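Local coordinates for protein endoglucanase (Clostridium thermocellum, PDB 2C4X) that probably degrades cellulose as part of a cellulosomal enzyme, of which this piece holds the C-terminal PKD domain and the glucan-binding CBM44 module, at residues Asn7-Ala12 with Asp79-Ser85; Thr23-Phe29 with Thr60-Lys66; Gly112-Thr118 with Gly148-Leu154; Gln182-His188 with Pro228-Gln234. The protein carries 1 engineered substitution. One frame throughout, in Å; residues are numbered along the deposited sequence.

Contact 1 of 4, residues Asn7-Ala12 with Asp79-Ser85; sequences NQAPKA and DNQGASS. With CA (calcium ion), chain B.
Asn-7 and Asp-79 meet at a calcium site, a surface contact at one end of the PKD domain. Asn-7 OD1 and Asp-79 OD2 each lie 2.4 Å from the calcium ion. The backbone Gln-8 O and one water also bind it. Asp-36 and Asp-38 complete the site.

The amide of Asn-7 works twice. Its CG is anti to the backbone N (chi1 178°), which carries OD1 to the metal while ND2 donates to Asp-79 OD2 at 3.0 Å. That bond lies in the amide plane and uses the syn lone pair of OD2. The other carboxylate oxygen stabilises the turn Asp-79 to Gly-82. Asp-79 OD1 accepts from Gln-81 N at 2.9 Å, an Asx turn, and from Ala-83 N at 3.0 Å. The two donors come from opposite faces of the carboxylate, so it is held on both sides. Gln-81 NE2 donates to the metal-bound water, and a second water links NE2 to Asn-7 OD1. Away from the ion, Pro-10 CD packs 3.3 Å from Ala-83 O.

The loop 7-12 thus lies beside the turn between strands 69-79 and 84-93, with Pro-10 and Ala-12 resting on Val-77 of the former.

Contact 2 of 4, residues Thr23-Phe29 with Thr60-Lys66; sequences TDENVVF and TITYKYK
Strands 27-30 and 60-63 form an antiparallel pair in the small three-stranded sheet of the PKD domain, a beta-sandwich of the E-set clan. Val-27 pairs with Tyr-63 and Phe-29 with Ile-61, both as hydrogen-bonded pairs. Val-28 and Thr-62 form the non-hydrogen-bonded pair between them. Val-27 N reaches Tyr-63 O at 2.8 Å, and Phe-29 N reaches Ile-61 O at 2.8 Å, the latter almost in line with the carbonyl bond.

Past the paired strands the two chains stay in touch. A water joins Glu-25 O to Tyr-65 N, and Asp-24 N then donates to Tyr-65 O at 2.7 Å.

On the face that carries Val-28 and Thr-62, Thr-62 OG1 lies 2.8 Å from Asn-26 OD1 and 3.2 Å from Val-27 O. A chi1 of -173° sets OG1 opposite the backbone N and turns it toward them. Both oxygens can accept its one proton, and which does is not settled. Asn-26 ND2 packs along the aliphatic part of Lys-64, near CG and CD.

The other face carries Val-27, Phe-29, Ile-61 and Tyr-63. The Phe-29 ring meets Tyr-63 CB at its edge, with CE1 at 3.9 Å from it. Val-27 CG1 sits over one face of the same ring, toward the rim. Phe-29 CZ approaches Tyr-65 OH at 4.0 Å. The hydroxyl of Tyr-65 bonds to Phe-48 O, and that of Tyr-63 to Asp-50.

Phe-29 and Tyr-65 pack on Val-73 of strand 69-79. Val-27 and Tyr-65 also touch Ile-91 of strand 84-93, so the small sheet rests on the four-stranded one.

Contact 3 of 4, residues Gly112-Thr118 with Gly148-Leu154; sequences GFTTSGT and GTAELKL
Lys-153 lies across Thr-114 and Ser-116 on the face of the sheet that also carries Glu-151. Its chi1 of 73° puts CG between the backbone N and the carbonyl carbon. From CB the chain then runs out fully extended over the neighbouring strand. CG passes Thr-114 OG1 at 3.6 Å. CD and CE lie alongside Ser-116 OG, with CE 3.5 Å from it. At the tip NZ donates to Ser-116 OG at 3.2 Å.

Ser-116 OG in turn donates a hydrogen bond to Glu-151 OE1 at 3.0 Å, on the anti lone pair. The bend of Glu-151 at chi2 (83°) brings the carboxylate back toward Ser-116. Its other oxygen, OE2, has a weak bond to Gln-234 of strand 229-238.

Below these groups the antiparallel strands are joined by backbone bonds in three hydrogen-bonded pairs: Thr-114 with Lys-153, Ser-116 with Glu-151 and Thr-118 with Thr-149. Glu-151 N to Ser-116 O, at 2.8 Å, is nearly straight (177°).

Next to the Thr-114 and Lys-153 pair, Leu-154 CB sits over the centre of the Phe-113 ring, a CH-pi contact of 4.0 Å from CB to the ring centroid. Leu-152 CG reaches Phe-113 CD2 at 4.0 Å, and Leu-152 CD1 packs on Thr-115 CG2.

On the other face Thr-115, Ala-150 and Leu-152 pack toward strands 120-127 and 137-145, and Thr-115 OG1 bonds to Gly-122 O. Ser-116 OG, as acceptor and donor, bridges Lys-153 and Glu-151. It lies between two groups that are probably oppositely charged and do not touch directly.

Contact 4 of 4, residues Gln182-His188 with Pro228-Gln234; sequences QPYIMPH and PQQMGIQ. With EDO (1,2-ethanediol), chain F.
Tyr-184 and Gln-230 are brought together by their torsions. In Tyr-184 chi1 is 70°, which folds the ring across the partner strand over Gly-232. In Gln-230 CG is anti to the backbone N (chi1 -176°) and the chain stays extended, so its amide reaches the phenol. Tyr-184 OH donates to Gln-230 OE1 at 2.6 Å. The bond lies in the carbonyl plane on a lone pair, and the ring and amide planes are 60° apart.

Gly-232 has no side chain under the ring. Its CA lies 4.0 Å from the Tyr-184 centroid, a CH-pi contact, and its N sits over the ring centre. Trp-197 stacks on Tyr-184.

Gln-182 and Gln-234 run side by side, and Gln-182 NE2 donates to Gln-234 OE1 at 3.0 Å, while Gln-182 OE1 bonds to Ser-199 OG. The methyl CE of selenomethionine Met-186 touches Gln-230 OE1 at 3.3 Å. Gln-230 NE2 bonds to Asp-155 OD1. With OE1 taken by the phenol, both ends of the amide are engaged, which should restrain its rotation.

Backbone bonds join the strands in regular antiparallel register, and Met-186 N to Gln-230 O is short at 2.6 Å. At the end, His-188 N bonds Pro-228 O at 3.0 Å, and that oxygen also lies over one face of the imidazole.

A 1,2-ethanediol, probably from the crystallisation liquor, sits beside Tyr-184, with a weak bond from Gln-234 NE2. This polar and aromatic face, flanked by Trp-197 and Trp-201, is consistent with the glycan-binding surface of beta-sandwich carbohydrate-binding modules.

Overall arrangement
From the N terminus, contact 1 joins the opening loop to the turn before strand 84-93 and so closes most of the PKD domain into one long loop. Contact 2 falls within that loop and pairs two strands of the smaller sheet, its centre about 26 Å from the centre of contact 1. The chain then passes into the carbohydrate-binding module. Contact 3 closes a shorter loop there, and contact 4 follows in series. None of the loops cross. Contacts 3 and 4 share one five-stranded sheet, where strands 148-155 and 229-238 are neighbours. Their centres are about 10 Å apart, against about 62 Å between those of contacts 1 and 3.

Contact 1 of 4, residues Asn7-Ala12 with Asp79-Ser85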
# COMPACT_ATOMS: atom_id res chain seq x y z
N ASN A 7 11.00 26.10 -37.05
CA ASN A 7 10.18 26.20 -35.84
C ASN A 7 10.61 25.21 -34.74
O ASN A 7 10.71 24.01 -34.99
CB ASN A 7 8.69 26.00 -36.17
CG ASN A 7 7.81 26.05 -34.93
OD1 ASN A 7 8.04 26.86 -34.02
ND2 ASN A 7 6.79 25.21 -34.89
N GLN A 8 10.86 25.73 -33.54
CA GLN A 8 11.11 24.88 -32.37
C GLN A 8 9.80 24.38 -31.78
O GLN A 8 8.84 25.16 -31.62
CB GLN A 8 11.89 25.64 -31.29
CG GLN A 8 13.28 26.05 -31.72
CD GLN A 8 13.95 26.97 -30.72
OE1 GLN A 8 13.73 26.88 -29.51
NE2 GLN A 8 14.78 27.85 -31.22
N ALA A 9 9.77 23.08 -31.48
CA ALA A 9 8.61 22.49 -30.81
C ALA A 9 8.52 23.00 -29.37
O ALA A 9 9.54 23.23 -28.74
CB ALA A 9 8.68 20.96 -30.84
N PRO A 10 7.30 23.21 -28.86
CA PRO A 10 7.15 23.75 -27.52
C PRO A 10 7.62 22.73 -26.47
O PRO A 10 7.81 21.55 -26.79
CB PRO A 10 5.65 24.02 -27.39
CG PRO A 10 4.99 23.15 -28.42
CD PRO A 10 6.00 22.95 -29.52
N LYS A 11 7.81 23.18 -25.24
CA LYS A 11 8.16 22.26 -24.16
C LYS A 11 6.94 21.97 -23.29
O LYS A 11 6.25 22.89 -22.85
CB LYS A 11 9.36 22.77 -23.37
CG LYS A 11 10.64 22.75 -24.26
CD LYS A 11 11.97 22.90 -23.52
CE LYS A 11 12.38 21.60 -22.79
NZ LYS A 11 12.34 20.31 -23.60
N ALA A 12 6.65 20.68 -23.13
CA ALA A 12 5.47 20.20 -22.42
C ALA A 12 5.88 19.67 -21.05
O ALA A 12 6.81 18.86 -20.91
CB ALA A 12 4.77 19.12 -23.23
N ASP A 79 2.00 24.35 -30.40
CA ASP A 79 2.27 25.77 -30.61
C ASP A 79 1.46 26.38 -31.76
O ASP A 79 0.66 25.69 -32.42
CB ASP A 79 3.79 26.03 -30.74
CG ASP A 79 4.38 25.52 -32.04
OD1 ASP A 79 3.63 25.28 -33.01
OD2 ASP A 79 5.61 25.39 -32.12
N ASN A 80 1.65 27.69 -31.98
CA ASN A 80 0.95 28.46 -33.02
C ASN A 80 1.21 28.00 -34.47
O ASN A 80 0.47 28.36 -35.38
CB ASN A 80 1.26 29.96 -32.88
CG ASN A 80 2.76 30.27 -33.01
OD1 ASN A 80 3.57 29.83 -32.19
ND2 ASN A 80 3.12 31.03 -34.04
N GLN A 81 2.25 27.19 -34.66
CA GLN A 81 2.60 26.67 -35.96
C GLN A 81 2.32 25.16 -36.12
O GLN A 81 2.70 24.56 -37.13
CB GLN A 81 4.07 26.99 -36.26
CG GLN A 81 4.28 28.44 -36.69
CD GLN A 81 5.74 28.81 -36.78
OE1 GLN A 81 6.27 28.95 -37.87
NE2 GLN A 81 6.40 28.96 -35.63
N GLY A 82 1.66 24.57 -35.13
CA GLY A 82 1.26 23.16 -35.20
C GLY A 82 2.27 22.11 -34.76
O GLY A 82 2.02 20.91 -34.90
N ALA A 83 3.42 22.54 -34.23
CA ALA A 83 4.39 21.60 -33.65
C ALA A 83 4.01 21.27 -32.21
O ALA A 83 3.46 22.11 -31.48
CB ALA A 83 5.82 22.16 -33.71
N SER A 84 4.30 20.04 -31.79
CA SER A 84 3.90 19.60 -30.47
C SER A 84 4.95 18.78 -29.74
O SER A 84 5.87 18.22 -30.35
CB SER A 84 2.57 18.84 -30.55
OG SER A 84 2.70 17.71 -31.38
N SER A 85 4.81 18.74 -28.41
CA SER A 85 5.60 17.90 -27.52
C SER A 85 4.66 17.24 -26.54
O SER A 85 3.58 17.77 -26.26
CB SER A 85 6.58 18.76 -26.71
OG SER A 85 7.35 19.55 -27.59
CA CA B . 7.36 27.05 -31.73
O HOH W 1 8.96 29.50 -35.34
O HOH W 2 5.91 28.56 -32.94

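Contact 2 of 4, residues Thr23-Phe29 with Thr60-Lys66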
# COMPACT_ATOMS: atom_id res chain seq x y z
N THR A 23 -10.77 8.73 -4.92
CA THR A 23 -11.80 8.72 -5.94
C THR A 23 -12.75 9.88 -5.71
O THR A 23 -13.09 10.21 -4.55
CB THR A 23 -12.55 7.38 -6.00
OG1 THR A 23 -13.02 7.02 -4.69
CG2 THR A 23 -11.62 6.29 -6.50
N ASP A 24 -13.12 10.52 -6.83
CA ASP A 24 -14.07 11.62 -6.89
C ASP A 24 -13.58 12.92 -6.22
O ASP A 24 -14.36 13.84 -5.98
CB ASP A 24 -15.45 11.18 -6.39
CG ASP A 24 -16.16 10.24 -7.38
OD1 ASP A 24 -16.32 10.60 -8.58
OD2 ASP A 24 -16.54 9.12 -6.95
N GLU A 25 -12.28 12.99 -5.93
CA GLU A 25 -11.66 14.21 -5.44
C GLU A 25 -11.07 14.96 -6.64
O GLU A 25 -10.48 14.34 -7.54
CB GLU A 25 -10.54 13.86 -4.46
CG GLU A 25 -9.74 15.06 -3.98
CD GLU A 25 -8.71 14.71 -2.92
OE1 GLU A 25 -8.26 13.55 -2.87
OE2 GLU A 25 -8.36 15.62 -2.14
N ASN A 26 -11.25 16.28 -6.67
CA ASN A 26 -10.65 17.08 -7.72
C ASN A 26 -9.13 17.10 -7.66
O ASN A 26 -8.54 17.32 -6.60
CB ASN A 26 -11.16 18.51 -7.70
CG ASN A 26 -12.50 18.65 -8.36
OD1 ASN A 26 -12.59 19.00 -9.54
ND2 ASN A 26 -13.54 18.34 -7.64
N VAL A 27 -8.53 16.82 -8.83
CA VAL A 27 -7.10 16.94 -9.06
C VAL A 27 -6.92 18.13 -10.00
O VAL A 27 -7.58 18.23 -11.03
CB VAL A 27 -6.53 15.67 -9.76
CG1 VAL A 27 -5.02 15.81 -10.00
CG2 VAL A 27 -6.81 14.43 -8.92
N VAL A 28 -6.04 19.06 -9.63
CA VAL A 28 -5.73 20.15 -10.53
C VAL A 28 -4.44 19.84 -11.26
O VAL A 28 -3.39 19.70 -10.62
CB VAL A 28 -5.64 21.52 -9.81
CG1 VAL A 28 -5.21 22.61 -10.80
CG2 VAL A 28 -6.97 21.87 -9.16
N PHE A 29 -4.51 19.70 -12.58
CA PHE A 29 -3.32 19.51 -13.39
C PHE A 29 -2.86 20.88 -13.87
O PHE A 29 -3.66 21.68 -14.37
CB PHE A 29 -3.60 18.59 -14.59
CG PHE A 29 -3.92 17.17 -14.18
CD1 PHE A 29 -5.24 16.78 -13.93
CD2 PHE A 29 -2.91 16.23 -14.05
CE1 PHE A 29 -5.55 15.46 -13.57
CE2 PHE A 29 -3.19 14.91 -13.67
CZ PHE A 29 -4.51 14.52 -13.43
N THR A 60 -4.18 25.14 -17.03
CA THR A 60 -4.72 24.29 -15.96
C THR A 60 -6.04 23.61 -16.33
O THR A 60 -6.76 24.06 -17.22
CB THR A 60 -4.85 25.03 -14.60
OG1 THR A 60 -6.00 25.87 -14.63
CG2 THR A 60 -3.60 25.86 -14.27
N ILE A 61 -6.32 22.49 -15.67
CA ILE A 61 -7.55 21.74 -15.87
C ILE A 61 -7.78 20.96 -14.58
O ILE A 61 -6.82 20.59 -13.89
CB ILE A 61 -7.49 20.82 -17.14
CG1 ILE A 61 -8.91 20.39 -17.56
CG2 ILE A 61 -6.57 19.59 -16.92
CD1 ILE A 61 -9.06 19.96 -19.04
N THR A 62 -9.04 20.75 -14.23
CA THR A 62 -9.36 19.93 -13.07
C THR A 62 -10.10 18.67 -13.51
O THR A 62 -10.82 18.69 -14.52
CB THR A 62 -10.11 20.74 -11.95
OG1 THR A 62 -10.26 19.93 -10.78
CG2 THR A 62 -11.49 21.21 -12.41
N TYR A 63 -9.90 17.59 -12.76
CA TYR A 63 -10.38 16.27 -13.14
C TYR A 63 -10.63 15.39 -11.91
O TYR A 63 -9.94 15.51 -10.90
CB TYR A 63 -9.39 15.60 -14.10
CG TYR A 63 -10.00 14.42 -14.82
CD1 TYR A 63 -10.93 14.62 -15.83
CD2 TYR A 63 -9.69 13.11 -14.45
CE1 TYR A 63 -11.53 13.56 -16.47
CE2 TYR A 63 -10.28 12.03 -15.09
CZ TYR A 63 -11.20 12.26 -16.10
OH TYR A 63 -11.82 11.22 -16.75
N LYS A 64 -11.61 14.48 -12.01
CA LYS A 64 -11.95 13.52 -10.96
C LYS A 64 -11.93 12.11 -11.52
O LYS A 64 -12.48 11.86 -12.59
CB LYS A 64 -13.35 13.80 -10.41
CG LYS A 64 -13.55 15.17 -9.80
CD LYS A 64 -15.00 15.38 -9.35
CE LYS A 64 -15.82 16.03 -10.43
NZ LYS A 64 -17.21 16.40 -9.96
N TYR A 65 -11.31 11.18 -10.79
CA TYR A 65 -11.32 9.77 -11.18
C TYR A 65 -12.36 9.03 -10.36
O TYR A 65 -12.46 9.21 -9.14
CB TYR A 65 -9.94 9.13 -10.97
CG TYR A 65 -8.88 9.64 -11.91
CD1 TYR A 65 -8.69 9.04 -13.16
CD2 TYR A 65 -8.07 10.72 -11.56
CE1 TYR A 65 -7.70 9.49 -14.04
CE2 TYR A 65 -7.07 11.19 -12.44
CZ TYR A 65 -6.90 10.56 -13.67
OH TYR A 65 -5.93 11.00 -14.55
N LYS A 66 -13.17 8.22 -11.02
CA LYS A 66 -14.25 7.55 -10.32
C LYS A 66 -13.80 6.26 -9.65
O LYS A 66 -14.35 5.89 -8.61
CB LYS A 66 -15.46 7.32 -11.24
CG LYS A 66 -15.62 5.95 -11.81
CD LYS A 66 -17.07 5.72 -12.20
CE LYS A 66 -17.22 4.54 -13.15
NZ LYS A 66 -16.49 4.73 -14.45
O HOH W 3 -9.89 11.80 -8.14
O HOH W 4 -16.75 18.61 -8.39

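Contact 3 of 4, residues Gly112-Thr118 with Gly148-Leu154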
# COMPACT_ATOMS: atom_id res chain seq x y z
N GLY A 112 -9.95 -15.66 9.31
CA GLY A 112 -9.20 -16.89 9.54
C GLY A 112 -7.99 -16.74 10.45
O GLY A 112 -7.35 -17.74 10.80
N PHE A 113 -7.68 -15.51 10.85
CA PHE A 113 -6.54 -15.23 11.72
C PHE A 113 -6.71 -15.75 13.15
O PHE A 113 -7.80 -15.66 13.74
CB PHE A 113 -6.19 -13.74 11.71
CG PHE A 113 -5.39 -13.31 10.50
CD1 PHE A 113 -6.02 -13.02 9.29
CD2 PHE A 113 -3.99 -13.22 10.58
CE1 PHE A 113 -5.27 -12.63 8.17
CE2 PHE A 113 -3.24 -12.85 9.47
CZ PHE A 113 -3.89 -12.54 8.26
N THR A 114 -5.63 -16.31 13.70
CA THR A 114 -5.62 -16.84 15.07
C THR A 114 -4.39 -16.32 15.80
O THR A 114 -3.53 -15.68 15.20
CB THR A 114 -5.60 -18.40 15.09
OG1 THR A 114 -4.43 -18.88 14.42
CG2 THR A 114 -6.83 -18.99 14.40
N THR A 115 -4.29 -16.60 17.10
CA THR A 115 -3.11 -16.19 17.85
C THR A 115 -2.41 -17.38 18.51
O THR A 115 -3.02 -18.41 18.77
CB THR A 115 -3.46 -15.14 18.92
OG1 THR A 115 -4.47 -15.67 19.79
CG2 THR A 115 -3.97 -13.84 18.29
N SER A 116 -1.12 -17.21 18.76
CA SER A 116 -0.37 -18.14 19.59
C SER A 116 0.81 -17.40 20.20
O SER A 116 1.12 -16.26 19.82
CB SER A 116 0.11 -19.36 18.78
OG SER A 116 0.71 -18.98 17.56
N GLY A 117 1.47 -18.03 21.17
CA GLY A 117 2.62 -17.40 21.77
C GLY A 117 3.22 -18.24 22.86
O GLY A 117 2.59 -19.18 23.34
N THR A 118 4.44 -17.88 23.24
CA THR A 118 5.16 -18.56 24.29
C THR A 118 5.77 -17.48 25.19
O THR A 118 6.37 -16.53 24.69
CB THR A 118 6.22 -19.54 23.70
OG1 THR A 118 6.89 -20.24 24.76
CG2 THR A 118 7.25 -18.83 22.83
N GLY A 148 9.80 -13.67 25.23
CA GLY A 148 9.03 -14.63 24.47
C GLY A 148 8.65 -14.11 23.11
O GLY A 148 9.21 -13.13 22.61
N THR A 149 7.67 -14.78 22.52
CA THR A 149 7.26 -14.54 21.16
C THR A 149 5.73 -14.64 21.11
O THR A 149 5.14 -15.45 21.81
CB THR A 149 7.89 -15.58 20.20
OG1 THR A 149 9.30 -15.68 20.46
CG2 THR A 149 7.74 -15.15 18.81
N ALA A 150 5.10 -13.80 20.29
CA ALA A 150 3.66 -13.89 20.04
C ALA A 150 3.41 -13.78 18.54
O ALA A 150 4.09 -13.02 17.86
CB ALA A 150 2.89 -12.81 20.82
N GLU A 151 2.45 -14.57 18.04
CA GLU A 151 2.10 -14.54 16.61
C GLU A 151 0.63 -14.21 16.39
O GLU A 151 -0.22 -14.61 17.17
CB GLU A 151 2.37 -15.89 15.92
CG GLU A 151 3.81 -16.33 15.92
CD GLU A 151 4.21 -17.03 17.22
OE1 GLU A 151 3.38 -17.74 17.82
OE2 GLU A 151 5.36 -16.85 17.65
N LEU A 152 0.37 -13.47 15.32
CA LEU A 152 -0.96 -13.32 14.76
C LEU A 152 -0.85 -13.95 13.37
O LEU A 152 -0.13 -13.43 12.52
CB LEU A 152 -1.36 -11.84 14.67
CG LEU A 152 -2.71 -11.53 14.02
CD1 LEU A 152 -3.84 -12.23 14.77
CD2 LEU A 152 -2.95 -10.03 13.92
N LYS A 153 -1.57 -15.04 13.14
CA LYS A 153 -1.24 -15.92 12.01
C LYS A 153 -2.46 -16.48 11.27
O LYS A 153 -3.55 -16.61 11.82
CB LYS A 153 -0.34 -17.07 12.49
CG LYS A 153 -1.07 -18.13 13.34
CD LYS A 153 -0.13 -19.15 13.91
CE LYS A 153 -0.88 -20.20 14.72
NZ LYS A 153 0.09 -21.17 15.32
N LEU A 154 -2.23 -16.79 10.00
CA LEU A 154 -3.21 -17.45 9.15
C LEU A 154 -2.58 -18.74 8.63
O LEU A 154 -1.56 -18.69 7.92
CB LEU A 154 -3.54 -16.54 7.96
CG LEU A 154 -4.88 -16.53 7.21
CD1 LEU A 154 -4.61 -16.43 5.71
CD2 LEU A 154 -5.86 -17.68 7.50

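Contact 4 of 4, residues Gln182-His188 with Pro228-Gln234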
# COMPACT_ATOMS: atom_id res chain seq x y z
N GLN A 182 7.90 -8.57 13.09
CA GLN A 182 8.15 -9.03 11.73
C GLN A 182 6.98 -9.74 11.05
O GLN A 182 6.54 -10.80 11.52
CB GLN A 182 9.43 -9.90 11.65
CG GLN A 182 9.42 -11.20 12.44
CD GLN A 182 10.77 -11.89 12.40
OE1 GLN A 182 11.56 -11.69 11.47
NE2 GLN A 182 11.05 -12.71 13.42
N PRO A 183 6.49 -9.16 9.93
CA PRO A 183 5.59 -9.91 9.07
C PRO A 183 6.39 -11.09 8.51
O PRO A 183 7.59 -10.96 8.26
CB PRO A 183 5.28 -8.94 7.93
CG PRO A 183 5.69 -7.60 8.43
CD PRO A 183 6.80 -7.82 9.39
N TYR A 184 5.72 -12.23 8.35
CA TYR A 184 6.38 -13.40 7.82
C TYR A 184 5.46 -14.22 6.96
O TYR A 184 4.23 -14.14 7.05
CB TYR A 184 6.95 -14.28 8.95
CG TYR A 184 5.89 -14.97 9.79
CD1 TYR A 184 5.40 -16.24 9.43
CD2 TYR A 184 5.42 -14.39 10.96
CE1 TYR A 184 4.44 -16.89 10.21
CE2 TYR A 184 4.46 -15.02 11.75
CZ TYR A 184 3.98 -16.26 11.37
OH TYR A 184 3.04 -16.87 12.17
N ILE A 185 6.08 -15.01 6.10
CA ILE A 185 5.39 -16.09 5.40
C ILE A 185 6.26 -17.34 5.48
O ILE A 185 7.47 -17.31 5.20
CB ILE A 185 4.99 -15.74 3.95
CG1 ILE A 185 4.05 -16.83 3.40
CG2 ILE A 185 6.22 -15.53 3.06
CD1 ILE A 185 3.16 -16.39 2.30
N MSE A 186 5.63 -18.43 5.91
CA MSE A 186 6.33 -19.65 6.21
C MSE A 186 5.71 -20.82 5.44
O MSE A 186 4.80 -21.48 5.94
CB MSE A 186 6.28 -19.89 7.73
CG MSE A 186 7.03 -21.12 8.19
SE MSE A 186 7.20 -21.23 10.15
CE MSE A 186 5.35 -20.96 10.60
N PRO A 187 6.18 -21.06 4.20
CA PRO A 187 5.84 -22.30 3.50
C PRO A 187 6.47 -23.50 4.19
O PRO A 187 7.56 -23.41 4.77
CB PRO A 187 6.46 -22.12 2.11
CG PRO A 187 6.79 -20.67 2.00
CD PRO A 187 7.03 -20.18 3.37
N HIS A 188 5.76 -24.63 4.16
CA HIS A 188 6.22 -25.86 4.78
C HIS A 188 5.59 -27.02 4.03
O HIS A 188 4.54 -26.85 3.41
CB HIS A 188 5.83 -25.90 6.27
CG HIS A 188 4.35 -25.74 6.51
ND1 HIS A 188 3.49 -26.81 6.63
CD2 HIS A 188 3.57 -24.63 6.63
CE1 HIS A 188 2.26 -26.38 6.81
NE2 HIS A 188 2.28 -25.06 6.81
N PRO A 228 1.71 -25.85 1.65
CA PRO A 228 0.87 -24.99 2.48
C PRO A 228 1.72 -23.88 3.12
O PRO A 228 2.94 -24.05 3.28
CB PRO A 228 0.30 -25.95 3.53
CG PRO A 228 1.18 -27.15 3.50
CD PRO A 228 1.68 -27.25 2.09
N GLN A 229 1.08 -22.75 3.43
CA GLN A 229 1.78 -21.57 3.92
C GLN A 229 1.14 -21.02 5.18
O GLN A 229 -0.09 -20.97 5.29
CB GLN A 229 1.76 -20.47 2.85
CG GLN A 229 2.33 -20.87 1.51
CD GLN A 229 1.98 -19.89 0.40
OE1 GLN A 229 1.09 -19.04 0.55
NE2 GLN A 229 2.66 -20.01 -0.73
N GLN A 230 1.98 -20.62 6.14
CA GLN A 230 1.51 -19.80 7.25
C GLN A 230 1.99 -18.38 7.04
O GLN A 230 3.18 -18.14 6.87
CB GLN A 230 2.01 -20.35 8.58
CG GLN A 230 1.48 -19.59 9.79
CD GLN A 230 2.00 -20.16 11.09
OE1 GLN A 230 2.65 -19.45 11.87
NE2 GLN A 230 1.72 -21.44 11.34
N MSE A 231 1.05 -17.43 7.02
CA MSE A 231 1.39 -16.01 6.96
C MSE A 231 1.01 -15.35 8.28
O MSE A 231 -0.01 -15.68 8.88
CB MSE A 231 0.64 -15.35 5.80
CG MSE A 231 0.93 -13.87 5.56
SE MSE A 231 -0.19 -13.12 4.09
CE MSE A 231 -1.84 -12.94 5.05
N GLY A 232 1.83 -14.42 8.76
CA GLY A 232 1.44 -13.69 9.96
C GLY A 232 2.36 -12.57 10.36
O GLY A 232 3.18 -12.11 9.57
N ILE A 233 2.18 -12.11 11.59
CA ILE A 233 3.08 -11.15 12.19
C ILE A 233 3.57 -11.74 13.50
O ILE A 233 2.77 -12.25 14.31
CB ILE A 233 2.40 -9.78 12.40
CG1 ILE A 233 1.91 -9.22 11.06
CG2 ILE A 233 3.37 -8.79 13.07
CD1 ILE A 233 0.79 -8.24 11.20
N GLN A 234 4.88 -11.69 13.70
CA GLN A 234 5.51 -12.15 14.92
C GLN A 234 6.08 -10.95 15.69
O GLN A 234 6.70 -10.06 15.10
CB GLN A 234 6.61 -13.16 14.62
CG GLN A 234 7.17 -13.85 15.85
CD GLN A 234 8.28 -14.82 15.54
OE1 GLN A 234 9.41 -14.43 15.25
NE2 GLN A 234 7.98 -16.11 15.63
C1 EDO F . 5.93 -19.25 14.91
O1 EDO F . 4.70 -19.18 14.18
C2 EDO F . 7.10 -19.36 13.95
O2 EDO F . 8.31 -19.04 14.64